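Side-chain contacts in protein URE2 (Lodderomyces elongisporus NRRL YB-4239, PDB 4EXJ), which is of unproven function but belongs to the glutathione S-transferase superfamily and may act as a Ure2-like transcription regulator: residues 47-50 against 51-55; 81-84 against 85-88; 109-113 against 114-118; 207-210 against 211-215. All coordinates share one frame; numbering follows the deposited sequence.

Contact 1 of 4, residues 47-50 against 51-55; sequences KLNP and AGIVP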
loop_
_atom_site.group_PDB
_atom_site.type_symbol
_atom_site.label_atom_id
_atom_site.label_comp_id
_atom_site.label_asym_id
_atom_site.label_seq_id
_atom_site.Cartn_x
_atom_site.Cartn_y
_atom_site.Cartn_z
ATOM N N LYS B 47 11.095 -15.417 11.082
ATOM C CA LYS B 47 12.011 -15.810 10.032
ATOM C C LYS B 47 11.307 -15.792 8.666
ATOM O O LYS B 47 11.899 -15.407 7.658
ATOM C CB LYS B 47 12.563 -17.210 10.333
ATOM C CG LYS B 47 13.602 -17.705 9.343
ATOM C CD LYS B 47 14.486 -18.779 9.982
ATOM C CE LYS B 47 15.646 -19.171 9.077
ATOM N NZ LYS B 47 15.180 -19.948 7.902
ATOM N N LEU B 48 10.045 -16.211 8.645
ATOM C CA LEU B 48 9.254 -16.213 7.411
ATOM C C LEU B 48 8.781 -14.799 7.061
ATOM O O LEU B 48 8.729 -14.412 5.878
ATOM C CB LEU B 48 8.041 -17.132 7.562
ATOM C CG LEU B 48 8.305 -18.626 7.837
ATOM C CD1 LEU B 48 6.996 -19.383 8.021
ATOM C CD2 LEU B 48 9.112 -19.244 6.712
ATOM N N ASN B 49 8.449 -14.035 8.096
ATOM C CA ASN B 49 7.850 -12.708 7.927
ATOM C C ASN B 49 8.297 -11.773 9.039
ATOM O O ASN B 49 7.660 -11.690 10.076
ATOM C CB ASN B 49 6.310 -12.824 7.888
ATOM C CG ASN B 49 5.637 -11.535 7.446
ATOM O OD1 ASN B 49 6.185 -10.449 7.626
ATOM N ND2 ASN B 49 4.450 -11.655 6.847
ATOM N N PRO B 50 9.430 -11.081 8.836
ATOM C CA PRO B 50 9.973 -10.209 9.895
ATOM C C PRO B 50 9.050 -9.050 10.278
ATOM O O PRO B 50 9.201 -8.470 11.351
ATOM C CB PRO B 50 11.282 -9.664 9.293
ATOM C CG PRO B 50 11.389 -10.227 7.916
ATOM C CD PRO B 50 10.369 -11.294 7.724
ATOM N N ALA B 51 8.096 -8.729 9.413
ATOM C CA ALA B 51 7.110 -7.691 9.725
ATOM C C ALA B 51 6.187 -8.117 10.864
ATOM O O ALA B 51 5.525 -7.277 11.472
ATOM C CB ALA B 51 6.295 -7.340 8.486
ATOM N N GLY B 52 6.132 -9.422 11.133
ATOM C CA GLY B 52 5.356 -9.963 12.252
ATOM C C GLY B 52 3.847 -9.857 12.108
ATOM O O GLY B 52 3.116 -9.806 13.102
ATOM N N ILE B 53 3.378 -9.868 10.879
ATOM C CA ILE B 53 1.976 -9.760 10.571
ATOM C C ILE B 53 1.566 -10.920 9.690
ATOM O O ILE B 53 2.393 -11.572 9.136
ATOM C CB ILE B 53 1.662 -8.464 9.802
ATOM C CG1 ILE B 53 2.472 -8.407 8.516
ATOM C CG2 ILE B 53 1.929 -7.285 10.636
ATOM C CD1 ILE B 53 2.150 -7.248 7.618
ATOM N N VAL B 54 0.276 -11.179 9.625
ATOM C CA VAL B 54 -0.268 -12.159 8.719
ATOM C C VAL B 54 -0.740 -11.416 7.509
ATOM O O VAL B 54 -1.016 -10.262 7.605
ATOM C CB VAL B 54 -1.464 -12.917 9.306
ATOM C CG1 VAL B 54 -1.061 -13.724 10.450
ATOM C CG2 VAL B 54 -2.615 -11.988 9.626
ATOM N N PRO B 55 -0.850 -12.070 6.380
ATOM C CA PRO B 55 -0.490 -13.458 6.177
ATOM C C PRO B 55 0.872 -13.633 5.547
ATOM O O PRO B 55 1.445 -12.707 5.124
ATOM C CB PRO B 55 -1.520 -13.907 5.173
ATOM C CG PRO B 55 -1.814 -12.707 4.384
ATOM C CD PRO B 55 -1.569 -11.533 5.224
HETATM O O HOH W 1 2.119 -9.998 5.204
#
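Asn49 and Gly52 are joined by the stronger of the two direct hydrogen bonds between the segments. Gly52 N donates a hydrogen bond to Asn49 O over 2.9 Å and closes a type I beta turn whose middle residues are Pro50 and Ala51. The donor sits above the carbonyl plane, 45° out of it. Gly52 ends the turn with a positive phi of 69°.

The Asn49 side chain adds weaker polar links. Its CG is anti to the backbone N (chi1 -169°), and the amide folds back over the start of the following segment. OD1 takes a weak, bent bond from Ala51 N at 3.1 Å. ND2 donates a hydrogen bond to a water at 3.3 Å, and that water donates in turn to Pro55 O at 2.8 Å. ND2 also bonds Thr56 OG1, so both ends of the buried amide are engaged and its rotation is probably fixed.

Carbons of Ala51 and Ile53 make van der Waals contacts with the two ends of the Asn49 amide. Ala51 CB lies against Asn49 OD1 at 3.2 Å. Ile53 CG1 passes 4.2 Å from Asn49 ND2.

The peptide before Pro55 is cis, as in the thioredoxin-like domain of glutathione S-transferases. The turn connects helix 43-48 to strand 56-58. Pro55 packs on strand 4-8 and helix 68-79, while Pro50 and Ala51 meet Phe145 of the second subunit.

Contact 2 of 4, residues 81-84 against 85-88; sequences KEHK and FFYS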
loop_
_atom_site.group_PDB
_atom_site.type_symbol
_atom_site.label_atom_id
_atom_site.label_comp_id
_atom_site.label_asym_id
_atom_site.label_seq_id
_atom_site.Cartn_x
_atom_site.Cartn_y
_atom_site.Cartn_z
ATOM N N LYS B 81 -4.451 -20.061 -13.837
ATOM C CA LYS B 81 -4.003 -20.319 -15.206
ATOM C C LYS B 81 -4.972 -19.837 -16.289
ATOM O O LYS B 81 -4.538 -19.494 -17.391
ATOM C CB LYS B 81 -3.725 -21.810 -15.379
ATOM C CG LYS B 81 -2.694 -22.329 -14.415
ATOM C CD LYS B 81 -1.380 -21.605 -14.629
ATOM C CE LYS B 81 -0.262 -22.290 -13.882
ATOM N NZ LYS B 81 1.016 -21.561 -14.087
ATOM N N GLU B 82 -6.279 -19.820 -16.004
ATOM C CA GLU B 82 -7.253 -19.308 -16.970
ATOM C C GLU B 82 -7.464 -17.795 -16.863
ATOM O O GLU B 82 -8.282 -17.232 -17.577
ATOM C CB GLU B 82 -8.611 -20.005 -16.804
ATOM C CG GLU B 82 -8.567 -21.524 -16.954
ATOM C CD GLU B 82 -8.382 -21.975 -18.394
ATOM O OE1 GLU B 82 -8.322 -21.105 -19.289
ATOM O OE2 GLU B 82 -8.300 -23.200 -18.630
ATOM N N HIS B 83 -6.732 -17.147 -15.958
ATOM C CA HIS B 83 -6.961 -15.728 -15.664
ATOM C C HIS B 83 -8.426 -15.480 -15.380
ATOM O O HIS B 83 -9.046 -14.562 -15.947
ATOM C CB HIS B 83 -6.494 -14.853 -16.829
ATOM C CG HIS B 83 -5.026 -14.954 -17.099
ATOM N ND1 HIS B 83 -4.302 -13.931 -17.667
ATOM C CD2 HIS B 83 -4.143 -15.953 -16.864
ATOM C CE1 HIS B 83 -3.036 -14.296 -17.776
ATOM N NE2 HIS B 83 -2.913 -15.519 -17.295
ATOM N N LYS B 84 -9.008 -16.299 -14.512
ATOM C CA LYS B 84 -10.400 -16.067 -14.131
ATOM C C LYS B 84 -10.563 -14.798 -13.274
ATOM O O LYS B 84 -11.555 -14.068 -13.398
ATOM C CB LYS B 84 -10.958 -17.277 -13.375
ATOM C CG LYS B 84 -12.392 -17.111 -12.887
ATOM C CD LYS B 84 -12.914 -18.421 -12.305
ATOM C CE LYS B 84 -14.373 -18.290 -11.867
ATOM N NZ LYS B 84 -14.867 -19.544 -11.249
ATOM N N PHE B 85 -9.569 -14.537 -12.432
ATOM C CA PHE B 85 -9.691 -13.510 -11.390
ATOM C C PHE B 85 -8.709 -12.365 -11.512
ATOM O O PHE B 85 -8.579 -11.556 -10.590
ATOM C CB PHE B 85 -9.552 -14.144 -10.000
ATOM C CG PHE B 85 -10.637 -15.147 -9.684
ATOM C CD1 PHE B 85 -11.958 -14.734 -9.558
ATOM C CD2 PHE B 85 -10.329 -16.494 -9.515
ATOM C CE1 PHE B 85 -12.972 -15.643 -9.263
ATOM C CE2 PHE B 85 -11.340 -17.424 -9.236
ATOM C CZ PHE B 85 -12.667 -16.989 -9.108
ATOM N N PHE B 86 -8.012 -12.265 -12.637
ATOM C CA PHE B 86 -7.108 -11.137 -12.795
ATOM C C PHE B 86 -6.777 -10.928 -14.240
ATOM O O PHE B 86 -7.065 -11.787 -15.083
ATOM C CB PHE B 86 -5.814 -11.327 -11.980
ATOM C CG PHE B 86 -4.757 -12.185 -12.655
ATOM C CD1 PHE B 86 -4.980 -13.540 -12.904
ATOM C CD2 PHE B 86 -3.533 -11.641 -13.013
ATOM C CE1 PHE B 86 -3.992 -14.328 -13.497
ATOM C CE2 PHE B 86 -2.547 -12.424 -13.619
ATOM C CZ PHE B 86 -2.784 -13.767 -13.861
ATOM N N TYR B 87 -6.172 -9.776 -14.502
ATOM C CA TYR B 87 -5.703 -9.425 -15.836
ATOM C C TYR B 87 -4.172 -9.370 -15.855
ATOM O O TYR B 87 -3.544 -8.811 -14.960
ATOM C CB TYR B 87 -6.301 -8.092 -16.239
ATOM C CG TYR B 87 -7.795 -8.112 -16.412
ATOM C CD1 TYR B 87 -8.370 -8.579 -17.591
ATOM C CD2 TYR B 87 -8.647 -7.676 -15.392
ATOM C CE1 TYR B 87 -9.744 -8.606 -17.757
ATOM C CE2 TYR B 87 -10.028 -7.694 -15.559
ATOM C CZ TYR B 87 -10.567 -8.162 -16.742
ATOM O OH TYR B 87 -11.933 -8.181 -16.913
ATOM N N SER B 88 -3.562 -9.965 -16.875
ATOM C CA SER B 88 -2.107 -9.940 -16.950
ATOM C C SER B 88 -1.672 -8.763 -17.828
ATOM O O SER B 88 -2.469 -8.183 -18.559
ATOM C CB SER B 88 -1.544 -11.271 -17.485
ATOM O OG SER B 88 -1.750 -11.359 -18.880
HETATM O O HOH W 2 -8.798 -11.834 -17.041
#
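The His83 ring carries Phe86 over one face, with CZ of Phe86 3.8 Å above its plane. The segment is the linker between helix 68-79 of the N-terminal domain and helix 93-120 of the helical domain of the glutathione S-transferase fold. Ser88 OG lies at the edge of the same imidazole, in its plane. The His83 and Phe86 rings are an oblique aromatic pair, their centroids 4.5 Å apart and their planes at 37°. The Phe85 ring has the Lys84 chain over one face. This CH-pi contact puts Lys84 CG 3.7 Å from the centroid of the Phe85 ring, 8° off the normal.

Lys84 and Phe85 lie side by side. The lysine is extended, with CG anti to the backbone N (chi1 178°); this lays its methylenes across the ring face. Its ammonium reaches on to a salt bridge with Glu206. His83 ND1 bonds Gln91, which probably helps fix the rotation of the imidazole. Asp80, just before the segment, accepts the backbone N-H groups of Lys84 and Phe85 with its two carboxylate oxygens. The Phe85 ring also meets Leu20 and Leu23 of helix 15-23.

A water bridges two carbonyls, donating to His83 O at 2.9 Å and Phe86 O at 2.6 Å. Its protons have more acceptors in reach than they can serve. Ser88 CB comes within 3.4 Å of His83 CE1.

Contact 3 of 4, residues 109-113 against 114-118; sequences QFQSQ and TLTIA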
loop_
_atom_site.group_PDB
_atom_site.type_symbol
_atom_site.label_atom_id
_atom_site.label_comp_id
_atom_site.label_asym_id
_atom_site.label_seq_id
_atom_site.Cartn_x
_atom_site.Cartn_y
_atom_site.Cartn_z
ATOM N N GLN B 109 -5.068 2.985 1.555
ATOM C CA GLN B 109 -6.140 3.896 1.923
ATOM C C GLN B 109 -7.318 3.229 2.628
ATOM O O GLN B 109 -8.075 3.915 3.333
ATOM C CB GLN B 109 -6.655 4.648 0.694
ATOM C CG GLN B 109 -5.582 5.391 -0.074
ATOM C CD GLN B 109 -4.691 6.231 0.821
ATOM O OE1 GLN B 109 -5.166 7.114 1.550
ATOM N NE2 GLN B 109 -3.385 5.969 0.764
ATOM N N PHE B 110 -7.553 1.943 2.388
ATOM C CA PHE B 110 -8.608 1.261 3.146
ATOM C C PHE B 110 -8.019 0.570 4.357
ATOM O O PHE B 110 -8.225 1.026 5.473
ATOM C CB PHE B 110 -9.460 0.300 2.286
ATOM C CG PHE B 110 -10.740 -0.149 2.960
ATOM C CD1 PHE B 110 -10.710 -1.005 4.066
ATOM C CD2 PHE B 110 -11.964 0.290 2.483
ATOM C CE1 PHE B 110 -11.903 -1.414 4.693
ATOM C CE2 PHE B 110 -13.161 -0.109 3.098
ATOM C CZ PHE B 110 -13.126 -0.960 4.204
ATOM N N GLN B 111 -7.258 -0.500 4.146
ATOM C CA GLN B 111 -6.842 -1.298 5.291
ATOM C C GLN B 111 -5.936 -0.494 6.239
ATOM O O GLN B 111 -6.199 -0.417 7.455
ATOM C CB GLN B 111 -6.149 -2.575 4.825
ATOM C CG GLN B 111 -5.657 -3.456 6.001
ATOM C CD GLN B 111 -6.768 -4.043 6.880
ATOM O OE1 GLN B 111 -6.661 -4.019 8.120
ATOM N NE2 GLN B 111 -7.809 -4.600 6.261
ATOM N N SER B 112 -4.872 0.096 5.697
ATOM C CA SER B 112 -3.858 0.735 6.555
ATOM C C SER B 112 -4.379 1.976 7.282
ATOM O O SER B 112 -4.060 2.176 8.456
ATOM C CB SER B 112 -2.624 1.098 5.735
ATOM O OG SER B 112 -1.834 -0.065 5.550
ATOM N N GLN B 113 -5.092 2.834 6.578
ATOM C CA GLN B 113 -5.642 4.073 7.123
ATOM C C GLN B 113 -6.840 3.953 8.035
ATOM O O GLN B 113 -7.165 4.880 8.690
ATOM C CB GLN B 113 -6.010 5.061 6.024
ATOM C CG GLN B 113 -4.865 5.772 5.384
ATOM C CD GLN B 113 -4.260 6.802 6.270
ATOM O OE1 GLN B 113 -4.876 7.794 6.563
ATOM N NE2 GLN B 113 -3.069 6.548 6.732
ATOM N N THR B 114 -7.537 2.844 8.003
ATOM C CA THR B 114 -8.736 2.725 8.780
ATOM C C THR B 114 -8.710 1.581 9.797
ATOM O O THR B 114 -8.464 1.810 10.940
ATOM C CB THR B 114 -9.989 2.676 7.865
ATOM O OG1 THR B 114 -10.048 1.460 7.145
ATOM C CG2 THR B 114 -9.969 3.823 6.898
ATOM N N LEU B 115 -8.899 0.358 9.344
ATOM C CA LEU B 115 -8.925 -0.779 10.230
ATOM C C LEU B 115 -7.624 -0.995 11.007
ATOM O O LEU B 115 -7.651 -1.263 12.165
ATOM C CB LEU B 115 -9.228 -2.047 9.449
ATOM C CG LEU B 115 -10.518 -2.127 8.650
ATOM C CD1 LEU B 115 -10.662 -3.404 7.862
ATOM C CD2 LEU B 115 -11.658 -1.986 9.564
ATOM N N THR B 116 -6.480 -0.873 10.363
ATOM C CA THR B 116 -5.243 -1.157 11.114
ATOM C C THR B 116 -5.003 -0.107 12.188
ATOM O O THR B 116 -4.613 -0.453 13.298
ATOM C CB THR B 116 -4.055 -1.244 10.188
ATOM O OG1 THR B 116 -4.309 -2.321 9.291
ATOM C CG2 THR B 116 -2.792 -1.546 10.989
ATOM N N ILE B 117 -5.239 1.158 11.844
ATOM C CA ILE B 117 -5.075 2.271 12.801
ATOM C C ILE B 117 -6.047 2.108 13.954
ATOM O O ILE B 117 -5.671 2.247 15.116
ATOM C CB ILE B 117 -5.360 3.639 12.176
ATOM C CG1 ILE B 117 -4.391 3.931 11.038
ATOM C CG2 ILE B 117 -5.283 4.738 13.253
ATOM C CD1 ILE B 117 -2.988 3.788 11.451
ATOM N N ALA B 118 -7.307 1.838 13.639
ATOM C CA ALA B 118 -8.311 1.639 14.692
ATOM C C ALA B 118 -7.914 0.520 15.659
ATOM O O ALA B 118 -7.929 0.708 16.884
ATOM C CB ALA B 118 -9.688 1.338 14.085
#
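Thr114 holds OG1 between its backbone N and carbonyl carbon (chi1 70°), which turns the hydroxyl back to Phe110. OG1 donates a short bond to Phe110 O at 2.5 Å, 33° out of the carbonyl plane. Gln111 bends at chi2 (65°), and its side chain crosses those of Leu115 and Thr116 at about a right angle.

Thr116 OG1 lies 3.1 Å from Gln111 OE1 and 3.3 Å from Gln111 O. Each would be a weak bond, and the single proton can go to either. Thr116 N to Gln111 O is nearly straight at 3.0 Å and marks the wider pi-type turn within helix 93-120. Leu115 CD1 meets Gln111 NE2 at 3.5 Å and the Phe110 ring edge at CE1, 3.9 Å.

This helix forms part of the dimer interface in the all-helical domain. Ser112 and Gln113 bond Gln113 and Ser112 of the second subunit; Gln113 OE1 also bonds Tyr134 OH. A sulfate ion, probably from the crystallisation liquor, lies about 3 Å from the Gln111 side chain.

The Thr114 hydroxyl thus takes up Phe110 O, which its own N-H reaches only weakly, where the widened turn departs from regular bonding; the buried Gln113 O finds no partner.

Contact 4 of 4, residues 207-210 against 211-215; sequences NVEE and ILKEH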
loop_
_atom_site.group_PDB
_atom_site.type_symbol
_atom_site.label_atom_id
_atom_site.label_comp_id
_atom_site.label_asym_id
_atom_site.label_seq_id
_atom_site.Cartn_x
_atom_site.Cartn_y
_atom_site.Cartn_z
ATOM N N ASN B 207 -18.746 -19.022 -3.432
ATOM C CA ASN B 207 -18.763 -19.377 -2.012
ATOM C C ASN B 207 -17.959 -18.421 -1.121
ATOM O O ASN B 207 -17.514 -18.809 -0.044
ATOM C CB ASN B 207 -18.307 -20.825 -1.791
ATOM C CG ASN B 207 -16.920 -21.088 -2.309
ATOM O OD1 ASN B 207 -16.430 -20.393 -3.199
ATOM N ND2 ASN B 207 -16.264 -22.093 -1.741
ATOM N N VAL B 208 -17.803 -17.182 -1.581
ATOM C CA VAL B 208 -17.072 -16.147 -0.833
ATOM C C VAL B 208 -17.624 -15.991 0.576
ATOM O O VAL B 208 -16.864 -16.002 1.535
ATOM C CB VAL B 208 -17.080 -14.797 -1.579
ATOM C CG1 VAL B 208 -16.599 -13.655 -0.661
ATOM C CG2 VAL B 208 -16.186 -14.894 -2.828
ATOM N N GLU B 209 -18.943 -15.862 0.706
ATOM C CA GLU B 209 -19.519 -15.624 2.022
ATOM C C GLU B 209 -19.312 -16.800 2.964
ATOM O O GLU B 209 -18.930 -16.604 4.129
ATOM C CB GLU B 209 -20.992 -15.262 1.924
ATOM C CG GLU B 209 -21.523 -14.709 3.223
ATOM C CD GLU B 209 -22.972 -14.332 3.119
ATOM O OE1 GLU B 209 -23.727 -15.112 2.504
ATOM O OE2 GLU B 209 -23.348 -13.264 3.655
ATOM N N GLU B 210 -19.546 -18.013 2.455
ATOM C CA GLU B 210 -19.298 -19.239 3.210
ATOM C C GLU B 210 -17.865 -19.293 3.725
ATOM O O GLU B 210 -17.620 -19.613 4.898
ATOM C CB GLU B 210 -19.589 -20.460 2.326
ATOM C CG GLU B 210 -19.249 -21.796 2.948
ATOM C CD GLU B 210 -19.438 -22.953 1.964
ATOM O OE1 GLU B 210 -20.279 -22.828 1.045
ATOM O OE2 GLU B 210 -18.750 -23.988 2.107
ATOM N N ILE B 211 -16.905 -18.948 2.868
ATOM C CA ILE B 211 -15.497 -18.980 3.265
ATOM C C ILE B 211 -15.233 -18.023 4.432
ATOM O O ILE B 211 -14.591 -18.391 5.419
ATOM C CB ILE B 211 -14.596 -18.626 2.075
ATOM C CG1 ILE B 211 -14.656 -19.754 1.024
ATOM C CG2 ILE B 211 -13.150 -18.361 2.521
ATOM C CD1 ILE B 211 -14.059 -19.362 -0.320
ATOM N N LEU B 212 -15.801 -16.828 4.339
ATOM C CA LEU B 212 -15.560 -15.783 5.337
ATOM C C LEU B 212 -16.236 -16.143 6.668
ATOM O O LEU B 212 -15.720 -15.806 7.739
ATOM C CB LEU B 212 -16.041 -14.432 4.811
ATOM C CG LEU B 212 -15.219 -13.824 3.659
ATOM C CD1 LEU B 212 -15.854 -12.543 3.129
ATOM C CD2 LEU B 212 -13.753 -13.575 4.075
ATOM N N LYS B 213 -17.369 -16.846 6.593
ATOM C CA LYS B 213 -18.105 -17.281 7.802
ATOM C C LYS B 213 -17.386 -18.360 8.610
ATOM O O LYS B 213 -17.711 -18.575 9.774
ATOM C CB LYS B 213 -19.505 -17.787 7.430
ATOM C CG LYS B 213 -20.477 -16.691 7.015
ATOM C CD LYS B 213 -21.317 -16.203 8.187
ATOM C CE LYS B 213 -22.353 -15.166 7.747
ATOM N NZ LYS B 213 -23.305 -15.695 6.719
ATOM N N GLU B 214 -16.409 -19.039 8.021
ATOM C CA GLU B 214 -15.777 -20.175 8.707
ATOM C C GLU B 214 -15.134 -19.823 10.049
ATOM O O GLU B 214 -15.049 -20.666 10.952
ATOM C CB GLU B 214 -14.748 -20.843 7.797
ATOM C CG GLU B 214 -15.394 -21.589 6.639
ATOM C CD GLU B 214 -14.380 -22.219 5.712
ATOM O OE1 GLU B 214 -13.167 -22.121 6.003
ATOM O OE2 GLU B 214 -14.801 -22.807 4.689
ATOM N N HIS B 215 -14.669 -18.586 10.160
ATOM C CA HIS B 215 -14.061 -18.097 11.391
ATOM C C HIS B 215 -14.603 -16.710 11.702
ATOM O O HIS B 215 -13.855 -15.749 11.878
ATOM C CB HIS B 215 -12.545 -18.089 11.262
ATOM C CG HIS B 215 -11.955 -19.452 11.091
ATOM N ND1 HIS B 215 -11.727 -20.304 12.151
ATOM C CD2 HIS B 215 -11.552 -20.116 9.982
ATOM C CE1 HIS B 215 -11.209 -21.434 11.702
ATOM N NE2 HIS B 215 -11.084 -21.343 10.390
HETATM O O HOH W 3 -17.315 -23.604 4.848
#
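Ile211 meets Asn207 one turn back. Ile211 N bonds Asn207 O at 3.0 Å, almost head-on to the carbonyl. The Ile211 side chain has CG1 anti to its own carbonyl carbon (chi1 -68°), and CD1 comes against the Asn207 amide, 3.8 Å from ND2. Asn207 holds the N-cap position of helix 208-213, but its side chain makes no capping bond.

Leu212 follows. Its N bonds Val208 O at 3.1 Å. The two side chains lie alongside each other, with Leu212 CD1 4.0 Å from Val208 CG1. This apolar side faces the fold: Leu212 packs on Val19 of helix 15-23 and Leu169 of helix 163-179, and Val208 on Leu169 and Phe161.

Lys213 comes next. Its N bonds Glu209 O at 2.9 Å. The chain bends at chi2 (-94°) and chi4, and runs beside Glu209 to a long salt bridge, Lys213 NZ to Glu209 OE2 at 3.9 Å.

Glu214 lays CG against the backbone O of Glu210. A water donates to Glu214 OE2 at 2.6 Å and to Glu210 OE2. Glu214 also has a long, weak ion pair with Lys22.

The short helix is therefore amphipathic. Its acidic residues lie on the exposed side. There the OE2 atoms of Glu210 and Glu214 lie 4.9 Å apart, and the bridging water, with the weak pair of Glu214 to Lys22, probably eases their repulsion.

How the contacts relate
The four contacts follow one another along the chain, and none nests in or crosses another. Each is local. Contact 1 closes the turn between helix 43-48 and strand 56-58 in the N-terminal domain. Contact 2 closes the bend leading from helix 68-79 to helix 93-120. Contact 3 lies inside that long helix, and contact 4 inside the late helix 208-213. Contacts 1 and 3 both touch the second subunit, with nearest atoms about 7 Å apart. Contacts 2 and 4 also come within about 7 Å, and both pack on helix 15-23, so they join the helical part to the N-terminal domain. Contact 3 lies across the chain's centre from contacts 2 and 4.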